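Succinoglycan biosynthesis protein (Bacillus cereus ATCC 14579, PDB 2QGM) is of unproven function but is named for succinoglycan biosynthesis and belongs to the erythromycin esterase-like family, so it probably acts as a hydrolase. Local coordinates at residues H309-I314 / E428-I433; E398-A403 / T424-Q429. All blocks are in the same frame, centred on the assembly; numbering follows the deposited sequence.

In the fold
Both contacts are made by the short helix 426-429 and its flanks, one at its start and the other at its end, with centres about 10 Å apart. Contact 2 (398-403 with 424-429) joins the start of this helix to the C-terminal end of helix 395-402, about 22 Å from the centre of the chain; contact 1 (309-314 with 428-433) joins its end to the loop after helix 307-310, about 13 Å from that centre. E428 and Q429 belong to both segments. The two contacts meet directly where K312 NZ lies 2.7 Å from L427 O, a probable hydrogen bond, and where I433 CD1 packs on L426 CD2 at 3.9 Å. Beyond contact 1 the chain continues along strand 432-439 of the large mixed sheet.

Contact 1 (H309-I314 / E428-I433); sequences HIAKGI and EQFDII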
loop_
_atom_site.group_PDB
_atom_site.type_symbol
_atom_site.label_atom_id
_atom_site.label_comp_id
_atom_site.label_asym_id
_atom_site.label_seq_id
_atom_site.Cartn_x
_atom_site.Cartn_y
_atom_site.Cartn_z
ATOM N N HIS A 309 -3.609 2.555 -5.642
ATOM C CA HIS A 309 -2.429 1.768 -5.976
ATOM C C HIS A 309 -2.608 0.255 -6.037
ATOM O O HIS A 309 -1.897 -0.414 -6.781
ATOM C CB HIS A 309 -1.290 2.116 -5.007
ATOM C CG HIS A 309 -0.869 3.549 -5.072
ATOM N ND1 HIS A 309 -0.169 4.073 -6.134
ATOM C CD2 HIS A 309 -1.092 4.580 -4.220
ATOM C CE1 HIS A 309 0.026 5.366 -5.936
ATOM N NE2 HIS A 309 -0.526 5.696 -4.782
ATOM N N ILE A 310 -3.546 -0.293 -5.268
ATOM C CA ILE A 310 -3.747 -1.737 -5.292
ATOM C C ILE A 310 -4.748 -2.210 -6.348
ATOM O O ILE A 310 -4.773 -3.392 -6.698
ATOM C CB ILE A 310 -4.176 -2.278 -3.892
ATOM C CG1 ILE A 310 -5.527 -1.708 -3.476
ATOM C CG2 ILE A 310 -3.106 -1.940 -2.861
ATOM C CD1 ILE A 310 -6.708 -2.594 -3.841
ATOM N N ALA A 311 -5.552 -1.284 -6.871
ATOM C CA ALA A 311 -6.575 -1.598 -7.876
ATOM C C ALA A 311 -6.064 -2.258 -9.152
ATOM O O ALA A 311 -4.946 -2.008 -9.598
ATOM C CB ALA A 311 -7.343 -0.327 -8.241
ATOM N N LYS A 312 -6.910 -3.092 -9.740
ATOM C CA LYS A 312 -6.571 -3.787 -10.966
ATOM C C LYS A 312 -6.561 -2.831 -12.154
ATOM O O LYS A 312 -5.873 -3.072 -13.153
ATOM C CB LYS A 312 -7.578 -4.909 -11.225
ATOM C CG LYS A 312 -7.587 -5.968 -10.142
ATOM C CD LYS A 312 -8.610 -7.053 -10.421
ATOM C CE LYS A 312 -10.034 -6.570 -10.183
ATOM N NZ LYS A 312 -11.029 -7.667 -10.400
ATOM N N GLY A 313 -7.322 -1.746 -12.044
ATOM C CA GLY A 313 -7.397 -0.784 -13.130
ATOM C C GLY A 313 -7.180 0.665 -12.747
ATOM O O GLY A 313 -6.570 0.967 -11.722
ATOM N N ILE A 314 -7.695 1.566 -13.579
ATOM C CA ILE A 314 -7.549 3.002 -13.359
ATOM C C ILE A 314 -8.806 3.683 -12.832
ATOM O O ILE A 314 -9.863 3.636 -13.458
ATOM C CB ILE A 314 -7.154 3.719 -14.658
ATOM C CG1 ILE A 314 -7.812 3.013 -15.848
ATOM C CG2 ILE A 314 -5.636 3.768 -14.785
ATOM C CD1 ILE A 314 -7.839 3.825 -17.138
ATOM N N GLU A 428 -14.080 -4.160 -11.843
ATOM C CA GLU A 428 -12.955 -3.789 -12.690
ATOM C C GLU A 428 -11.744 -3.443 -11.832
ATOM O O GLU A 428 -10.600 -3.722 -12.201
ATOM C CB GLU A 428 -13.353 -2.574 -13.538
ATOM C CG GLU A 428 -12.322 -2.106 -14.548
ATOM C CD GLU A 428 -12.760 -0.836 -15.265
ATOM O OE1 GLU A 428 -13.938 -0.758 -15.670
ATOM O OE2 GLU A 428 -11.926 0.081 -15.432
ATOM N N GLN A 429 -12.013 -2.839 -10.679
ATOM C CA GLN A 429 -10.965 -2.408 -9.766
ATOM C C GLN A 429 -10.642 -3.381 -8.642
ATOM O O GLN A 429 -9.472 -3.590 -8.321
ATOM C CB GLN A 429 -11.356 -1.061 -9.141
ATOM C CG GLN A 429 -11.809 -0.031 -10.160
ATOM C CD GLN A 429 -10.713 0.334 -11.119
ATOM O OE1 GLN A 429 -10.955 1.000 -12.137
ATOM N NE2 GLN A 429 -9.495 -0.085 -10.809
ATOM N N PHE A 430 -11.673 -3.984 -8.050
ATOM C CA PHE A 430 -11.465 -4.876 -6.915
ATOM C C PHE A 430 -12.135 -6.246 -7.002
ATOM O O PHE A 430 -13.299 -6.361 -7.395
ATOM C CB PHE A 430 -11.961 -4.188 -5.635
ATOM C CG PHE A 430 -11.544 -2.736 -5.505
ATOM C CD1 PHE A 430 -10.198 -2.374 -5.467
ATOM C CD2 PHE A 430 -12.508 -1.734 -5.375
ATOM C CE1 PHE A 430 -9.818 -1.040 -5.296
ATOM C CE2 PHE A 430 -12.140 -0.397 -5.204
ATOM C CZ PHE A 430 -10.789 -0.047 -5.164
ATOM N N ASP A 431 -11.406 -7.288 -6.610
ATOM C CA ASP A 431 -11.961 -8.639 -6.613
ATOM C C ASP A 431 -12.923 -8.722 -5.428
ATOM O O ASP A 431 -14.016 -9.286 -5.526
ATOM C CB ASP A 431 -10.852 -9.686 -6.413
ATOM C CG ASP A 431 -9.866 -9.735 -7.567
ATOM O OD1 ASP A 431 -10.310 -9.813 -8.729
ATOM O OD2 ASP A 431 -8.641 -9.712 -7.312
ATOM N N ILE A 432 -12.484 -8.135 -4.319
ATOM C CA ILE A 432 -13.200 -8.134 -3.054
ATOM C C ILE A 432 -13.187 -6.737 -2.449
ATOM O O ILE A 432 -12.295 -5.939 -2.726
ATOM C CB ILE A 432 -12.487 -9.086 -2.051
ATOM C CG1 ILE A 432 -12.427 -10.492 -2.622
ATOM C CG2 ILE A 432 -13.205 -9.103 -0.702
ATOM C CD1 ILE A 432 -11.410 -11.376 -1.940
ATOM N N ILE A 433 -14.189 -6.437 -1.636
ATOM C CA ILE A 433 -14.221 -5.158 -0.951
ATOM C C ILE A 433 -14.685 -5.387 0.474
ATOM O O ILE A 433 -15.379 -6.363 0.763
ATOM C CB ILE A 433 -15.204 -4.129 -1.601
ATOM C CG1 ILE A 433 -16.633 -4.676 -1.589
ATOM C CG2 ILE A 433 -14.760 -3.796 -3.011
ATOM C CD1 ILE A 433 -17.675 -3.613 -1.847
HETATM O O HOH W 1 -9.275 -0.390 -15.741
#
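K312 reaches along the backbone at the end of helix 426-429, its long chain laying methylenes against carbonyls while the charged tip reaches the acidic D431. Its CB rests 3.4 Å from E428 O, and CG lies 3.5 Å from Q429 O. CD then runs past the carboxylate of D431, the chain bends at chi3 (-74°), and CE packs near E428 O. At the tip NZ forms a salt bridge of 2.8 Å with D431 OD1, approaching from above the carboxylate plane, and also hydrogen-bonds to L427 O of that short helix. Aspartate suits its place because D431 OD2 is held by T338 N, so both carboxylate oxygens have partners. The backbone of K312 adds a nearly straight bond (174°), its N giving to Q429 O at 3.0 Å on a lone pair in the carbonyl plane. I310 CD1 meets F430 CE1 at 3.8 Å, the two side chains crossing at about a right angle, while the small A311 CB touches the same ring atom. A water bridges E428 OE2 to I314 N, weakly at the latter. The turn after helix 307-310 thus packs against the link from helix 426-429 into strand 432-439, an interior strand of an alpha/beta fold's mixed sheet.

Contact 2 (E398-A403 / T424-Q429); sequences EKWVKA and TSLLEQ
An N-cap meets a helix C-terminus here: S425 caps helix 426-429 while the last turn of helix 395-402 offers it a carbonyl, beside the small antiparallel sheet of strands 404-408 and 421-425 that connects the two helices.

The hydrogen bonds converge on V401 O, which accepts from two donors. S425 OG gives to it at 2.8 Å, in the carbonyl plane and on a lone pair. L427 N gives to it at 3.1 Å, almost straight at the hydrogen (174°) but from above that plane. The two helix ends therefore complement each other, since an amide of the first turn of one helix is satisfied by a carbonyl of the last turn of the other. Serine suits the cap because its short side chain, with OG anti to the backbone N (chi1 155°), lets one hydroxyl both give to V401 O and accept from E428 N at 3.2 Å.

Apolar packing flanks these bonds. The branched V401 sends its two methyls to different leucines, CG1 to L426 CD2 and CG2 to L427 CB, each at 4.1 Å and crossing obliquely. L426 uses one branch of its fork, CD2, to reach both V401 and the W400 ring, at CZ3, 4.3 Å away, while the indole packs edge-to-face with F374 of helix 374-380. L426 also touches L407 of strand 404-408, whereas L427 turns its CD2 to K402.

Alongside this core, K402 and L427 run side by side and point the same way, with CG, CE and NZ of the lysine all near L427 CD2. The closest is K402 NZ, 3.2 Å from L427 CD2, and a lysine suits this exposed position. Next to the N-cap, the carbonyl of A403, buried with no hydrogen-bonding partner in the model, receives a CA-H...O contact, S425 CA lying 3.4 Å from A403 O.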
loop_
_atom_site.group_PDB
_atom_site.type_symbol
_atom_site.label_atom_id
_atom_site.label_comp_id
_atom_site.label_asym_id
_atom_site.label_seq_id
_atom_site.Cartn_x
_atom_site.Cartn_y
_atom_site.Cartn_z
ATOM N N GLU A 398 -24.446 -8.750 -9.275
ATOM C CA GLU A 398 -23.424 -9.007 -10.279
ATOM C C GLU A 398 -23.453 -7.972 -11.391
ATOM O O GLU A 398 -22.415 -7.465 -11.808
ATOM C CB GLU A 398 -23.615 -10.402 -10.874
ATOM C CG GLU A 398 -22.940 -10.605 -12.220
ATOM C CD GLU A 398 -23.086 -12.021 -12.731
ATOM O OE1 GLU A 398 -24.189 -12.589 -12.598
ATOM O OE2 GLU A 398 -22.103 -12.560 -13.272
ATOM N N LYS A 399 -24.650 -7.672 -11.880
ATOM C CA LYS A 399 -24.806 -6.697 -12.948
ATOM C C LYS A 399 -24.357 -5.337 -12.420
ATOM O O LYS A 399 -23.785 -4.522 -13.147
ATOM C CB LYS A 399 -26.276 -6.649 -13.374
ATOM C CG LYS A 399 -26.535 -6.006 -14.721
ATOM C CD LYS A 399 -28.018 -6.087 -15.066
ATOM C CE LYS A 399 -28.302 -5.471 -16.422
ATOM N NZ LYS A 399 -27.872 -4.046 -16.464
ATOM N N TRP A 400 -24.605 -5.121 -11.134
ATOM C CA TRP A 400 -24.258 -3.876 -10.462
ATOM C C TRP A 400 -22.753 -3.596 -10.392
ATOM O O TRP A 400 -22.310 -2.512 -10.775
ATOM C CB TRP A 400 -24.858 -3.883 -9.056
ATOM C CG TRP A 400 -24.491 -2.709 -8.194
ATOM C CD1 TRP A 400 -24.907 -1.416 -8.339
ATOM C CD2 TRP A 400 -23.650 -2.733 -7.036
ATOM N NE1 TRP A 400 -24.378 -0.633 -7.340
ATOM C CE2 TRP A 400 -23.601 -1.420 -6.526
ATOM C CE3 TRP A 400 -22.931 -3.741 -6.376
ATOM C CZ2 TRP A 400 -22.860 -1.086 -5.385
ATOM C CZ3 TRP A 400 -22.194 -3.404 -5.239
ATOM C CH2 TRP A 400 -22.166 -2.091 -4.762
ATOM N N VAL A 401 -21.965 -4.554 -9.910
ATOM C CA VAL A 401 -20.517 -4.341 -9.800
ATOM C C VAL A 401 -19.810 -4.214 -11.146
ATOM O O VAL A 401 -18.734 -3.621 -11.233
ATOM C CB VAL A 401 -19.826 -5.472 -9.014
ATOM C CG1 VAL A 401 -20.299 -5.472 -7.569
ATOM C CG2 VAL A 401 -20.111 -6.804 -9.670
ATOM N N LYS A 402 -20.416 -4.777 -12.189
ATOM C CA LYS A 402 -19.846 -4.730 -13.533
ATOM C C LYS A 402 -20.234 -3.460 -14.286
ATOM O O LYS A 402 -19.662 -3.143 -15.331
ATOM C CB LYS A 402 -20.291 -5.954 -14.343
ATOM C CG LYS A 402 -19.635 -7.264 -13.913
ATOM C CD LYS A 402 -20.182 -8.439 -14.705
ATOM C CE LYS A 402 -19.457 -9.734 -14.359
ATOM N NZ LYS A 402 -18.029 -9.705 -14.787
ATOM N N ALA A 403 -21.214 -2.739 -13.757
ATOM C CA ALA A 403 -21.679 -1.504 -14.374
ATOM C C ALA A 403 -20.792 -0.334 -13.964
ATOM O O ALA A 403 -20.047 -0.424 -12.989
ATOM C CB ALA A 403 -23.125 -1.237 -13.960
ATOM N N THR A 424 -16.420 4.439 -12.850
ATOM C CA THR A 424 -15.737 3.192 -13.159
ATOM C C THR A 424 -16.566 2.000 -12.681
ATOM O O THR A 424 -17.660 2.169 -12.146
ATOM C CB THR A 424 -14.343 3.147 -12.478
ATOM O OG1 THR A 424 -13.650 1.957 -12.872
ATOM C CG2 THR A 424 -14.494 3.160 -10.963
ATOM N N SER A 425 -16.032 0.800 -12.884
ATOM C CA SER A 425 -16.698 -0.426 -12.465
ATOM C C SER A 425 -16.017 -0.943 -11.212
ATOM O O SER A 425 -14.786 -0.957 -11.132
ATOM C CB SER A 425 -16.615 -1.475 -13.574
ATOM O OG SER A 425 -16.721 -2.786 -13.058
ATOM N N LEU A 426 -16.807 -1.377 -10.235
ATOM C CA LEU A 426 -16.236 -1.880 -8.987
ATOM C C LEU A 426 -15.433 -3.166 -9.183
ATOM O O LEU A 426 -14.317 -3.267 -8.684
ATOM C CB LEU A 426 -17.341 -2.095 -7.950
ATOM C CG LEU A 426 -16.830 -2.219 -6.510
ATOM C CD1 LEU A 426 -16.273 -0.879 -6.013
ATOM C CD2 LEU A 426 -17.976 -2.683 -5.623
ATOM N N LEU A 427 -15.995 -4.140 -9.902
ATOM C CA LEU A 427 -15.298 -5.403 -10.155
ATOM C C LEU A 427 -14.024 -5.160 -10.971
ATOM O O LEU A 427 -13.026 -5.864 -10.820
ATOM C CB LEU A 427 -16.202 -6.373 -10.918
ATOM C CG LEU A 427 -15.500 -7.647 -11.394
ATOM C CD1 LEU A 427 -15.035 -8.476 -10.188
ATOM C CD2 LEU A 427 -16.440 -8.452 -12.272
ATOM N N GLU A 428 -14.080 -4.160 -11.843
ATOM C CA GLU A 428 -12.955 -3.789 -12.690
ATOM C C GLU A 428 -11.744 -3.443 -11.832
ATOM O O GLU A 428 -10.600 -3.722 -12.201
ATOM C CB GLU A 428 -13.353 -2.574 -13.538
ATOM C CG GLU A 428 -12.322 -2.106 -14.548
ATOM C CD GLU A 428 -12.760 -0.836 -15.265
ATOM O OE1 GLU A 428 -13.938 -0.758 -15.670
ATOM O OE2 GLU A 428 -11.926 0.081 -15.432
ATOM N N GLN A 429 -12.013 -2.839 -10.679
ATOM C CA GLN A 429 -10.965 -2.408 -9.766
ATOM C C GLN A 429 -10.642 -3.381 -8.642
ATOM O O GLN A 429 -9.472 -3.590 -8.321
ATOM C CB GLN A 429 -11.356 -1.061 -9.141
ATOM C CG GLN A 429 -11.809 -0.031 -10.160
ATOM C CD GLN A 429 -10.713 0.334 -11.119
ATOM O OE1 GLN A 429 -10.955 1.000 -12.137
ATOM N NE2 GLN A 429 -9.495 -0.085 -10.809
#